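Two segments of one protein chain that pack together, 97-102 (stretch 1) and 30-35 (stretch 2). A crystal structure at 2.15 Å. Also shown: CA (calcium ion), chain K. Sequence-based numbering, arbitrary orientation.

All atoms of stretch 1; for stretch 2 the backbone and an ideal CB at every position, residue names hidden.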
# COMPACT_ATOMS: atom_id res chain seq x y z
N ALA A 97 9.20 -18.93 33.41
CA ALA A 97 9.64 -18.28 34.64
C ALA A 97 10.72 -19.08 35.36
O ALA A 97 11.65 -18.51 35.93
CB ALA A 97 8.46 -18.06 35.57
N ARG A 98 10.60 -20.40 35.32
CA ARG A 98 11.55 -21.28 35.98
C ARG A 98 12.89 -21.28 35.26
O ARG A 98 13.95 -21.47 35.87
CB ARG A 98 10.99 -22.70 36.05
CG ARG A 98 11.82 -23.68 36.86
CD ARG A 98 11.15 -25.05 36.90
NE ARG A 98 11.87 -26.00 37.74
CZ ARG A 98 11.56 -27.29 37.84
NH1 ARG A 98 10.55 -27.79 37.15
NH2 ARG A 98 12.27 -28.08 38.64
N ASP A 99 12.85 -21.06 33.95
CA ASP A 99 14.02 -21.18 33.10
C ASP A 99 14.74 -19.85 32.92
O ASP A 99 15.97 -19.80 32.86
CB ASP A 99 13.61 -21.75 31.73
CG ASP A 99 14.78 -22.29 30.94
OD1 ASP A 99 15.89 -22.40 31.51
OD2 ASP A 99 14.59 -22.61 29.75
N THR A 100 13.98 -18.76 32.84
CA THR A 100 14.55 -17.44 32.62
C THR A 100 14.74 -16.68 33.93
O THR A 100 15.65 -15.85 34.04
CB THR A 100 13.67 -16.59 31.69
OG1 THR A 100 12.45 -16.25 32.37
CG2 THR A 100 13.34 -17.35 30.42
N GLY A 101 13.89 -16.96 34.91
CA GLY A 101 13.99 -16.33 36.21
C GLY A 101 13.03 -15.19 36.46
O GLY A 101 12.93 -14.67 37.57
N LYS A 102 12.31 -14.78 35.41
CA LYS A 102 11.38 -13.66 35.52
C LYS A 102 10.19 -14.02 36.41
O LYS A 102 9.81 -15.19 36.51
CB LYS A 102 10.90 -13.23 34.13
CG LYS A 102 10.09 -14.27 33.38
CD LYS A 102 9.78 -13.81 31.96
CE LYS A 102 11.06 -13.59 31.17
NZ LYS A 102 10.81 -12.97 29.84
N UNK A 30 23.18 -28.76 30.81
CA UNK A 30 22.36 -28.56 32.01
C UNK A 30 21.43 -27.34 31.92
O UNK A 30 21.84 -26.28 31.44
CB UNK A 30 23.27 -28.41 33.23
N UNK A 31 20.19 -27.51 32.37
CA UNK A 31 19.24 -26.40 32.45
C UNK A 31 19.17 -25.93 33.90
O UNK A 31 18.87 -26.71 34.80
CB UNK A 31 17.86 -26.81 31.94
N UNK A 32 19.43 -24.64 34.11
CA UNK A 32 19.58 -24.12 35.47
C UNK A 32 18.48 -23.12 35.83
O UNK A 32 18.21 -22.19 35.08
CB UNK A 32 20.95 -23.46 35.63
N UNK A 33 17.87 -23.32 36.99
CA UNK A 33 16.92 -22.36 37.54
C UNK A 33 17.70 -21.25 38.24
O UNK A 33 18.31 -21.48 39.28
CB UNK A 33 15.94 -23.04 38.50
N UNK A 34 17.68 -20.04 37.67
CA UNK A 34 18.48 -18.93 38.20
C UNK A 34 17.98 -18.40 39.54
O UNK A 34 18.66 -17.59 40.17
CB UNK A 34 18.50 -17.78 37.19
N UNK A 35 16.81 -18.86 39.98
CA UNK A 35 16.27 -18.45 41.27
C UNK A 35 17.05 -19.10 42.42
O UNK A 35 17.18 -18.51 43.49
CB UNK A 35 14.79 -18.81 41.36
CA CA K . 17.80 -21.47 32.74

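Position 30 lies beyond the reach of stretch 1: nothing of it comes within 5.5 Å of the ideal CB, and the extended backbone (phi -66°, psi 138°) would admit almost any residue. The residue is Pro30, which touches nothing in stretch 1.

At position 31 the CA-to-CB bond points sideways, and the ideal CB stands 4.9 Å from Asp99 OD1. That oxygen is already bound to the calcium ion, with Asp99 OD1 2.5 Å from the metal, so the site does not require a donor. Strand angles favour a beta-branched residue. It is Val31; with chi1 at 180° (t), its CG1 packs 3.4 Å from Asp99 OD1, a van der Waals contact beside the carboxylate.

Position 32 directs its CB away from stretch 1, which therefore says little about the side chain. The backbone matters more: the carbonyl O of 32 binds calcium at 2.5 Å, as does Asp99 O at 2.5 Å. These two oxygens lie 4.0 Å apart, a close approach of two acceptors that the shared cation offsets. Any residue at home in a strand could supply such a carbonyl, and the deposited one is Val32. Its N also donates to water 1 (2.9 Å to the water O), itself a calcium ligand.

At position 33 the CB points sideways, 3.7 Å from Arg98 O, with the long Arg98 side chain running nearby. An acid would suit the guanidinium; a short donor such as Ser or Asn could address Arg98 O. Asp33 is found here. Its OD2 is 4.4 Å from Arg98 NE, beyond a salt bridge, but water 2 joins them, donating to OD2 (3.1 Å) and accepting from NE (3.0 Å). Asp33 OD1 sits 3.1 Å from Arg98 O without a hydrogen bond, since both are acceptors; OD1 instead accepts a hydrogen bond from the backbone N of position 35, 3.0 Å away.

Position 34 points toward stretch 1, its CB 4.8 Å from Gly101 CA and 4.7 Å from Thr100 O. With phi at -70°, a compact apolar residue or proline would fit. Pro34 lays CG 3.6 Å from Gly101 CA and CD 3.5 Å from Arg98 O. The fit depends on glycine opposite: an ideal CB on Gly101 would come 2.8 Å from Pro34 CG, a clash, and the positive phi of Gly101 independently calls for glycine.

Position 35 turns sideways with no stretch 1 atom within 5.5 Å of its CB; many side chains would be accepted. Water 3 lies 2.7 Å from Ser35 OG and 2.9 Å from Ala97 O, linking the two stretches.

Stretch 2 (30-35) PVVDPS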
# COMPACT_ATOMS: atom_id res chain seq x y z
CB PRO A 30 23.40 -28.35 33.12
CG PRO A 30 24.66 -28.96 32.59
CD PRO A 30 24.62 -28.70 31.12
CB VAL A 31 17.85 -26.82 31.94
CG1 VAL A 31 16.88 -25.65 32.05
CG2 VAL A 31 17.94 -27.31 30.51
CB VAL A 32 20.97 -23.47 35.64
CG1 VAL A 32 21.08 -22.80 37.00
CG2 VAL A 32 22.06 -24.52 35.46
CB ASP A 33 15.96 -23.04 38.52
CG ASP A 33 14.85 -22.12 39.01
OD1 ASP A 33 14.91 -20.89 38.77
OD2 ASP A 33 13.90 -22.62 39.65
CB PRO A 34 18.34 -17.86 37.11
CG PRO A 34 17.05 -18.15 36.46
CD PRO A 34 16.90 -19.64 36.48
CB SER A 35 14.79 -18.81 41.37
OG SER A 35 14.00 -17.96 40.55
O HOH W 1 19.89 -22.72 31.98
O HOH W 2 14.16 -25.66 39.70
O HOH W 3 13.35 -19.05 38.19
O HOH W 4 19.27 -19.79 33.69
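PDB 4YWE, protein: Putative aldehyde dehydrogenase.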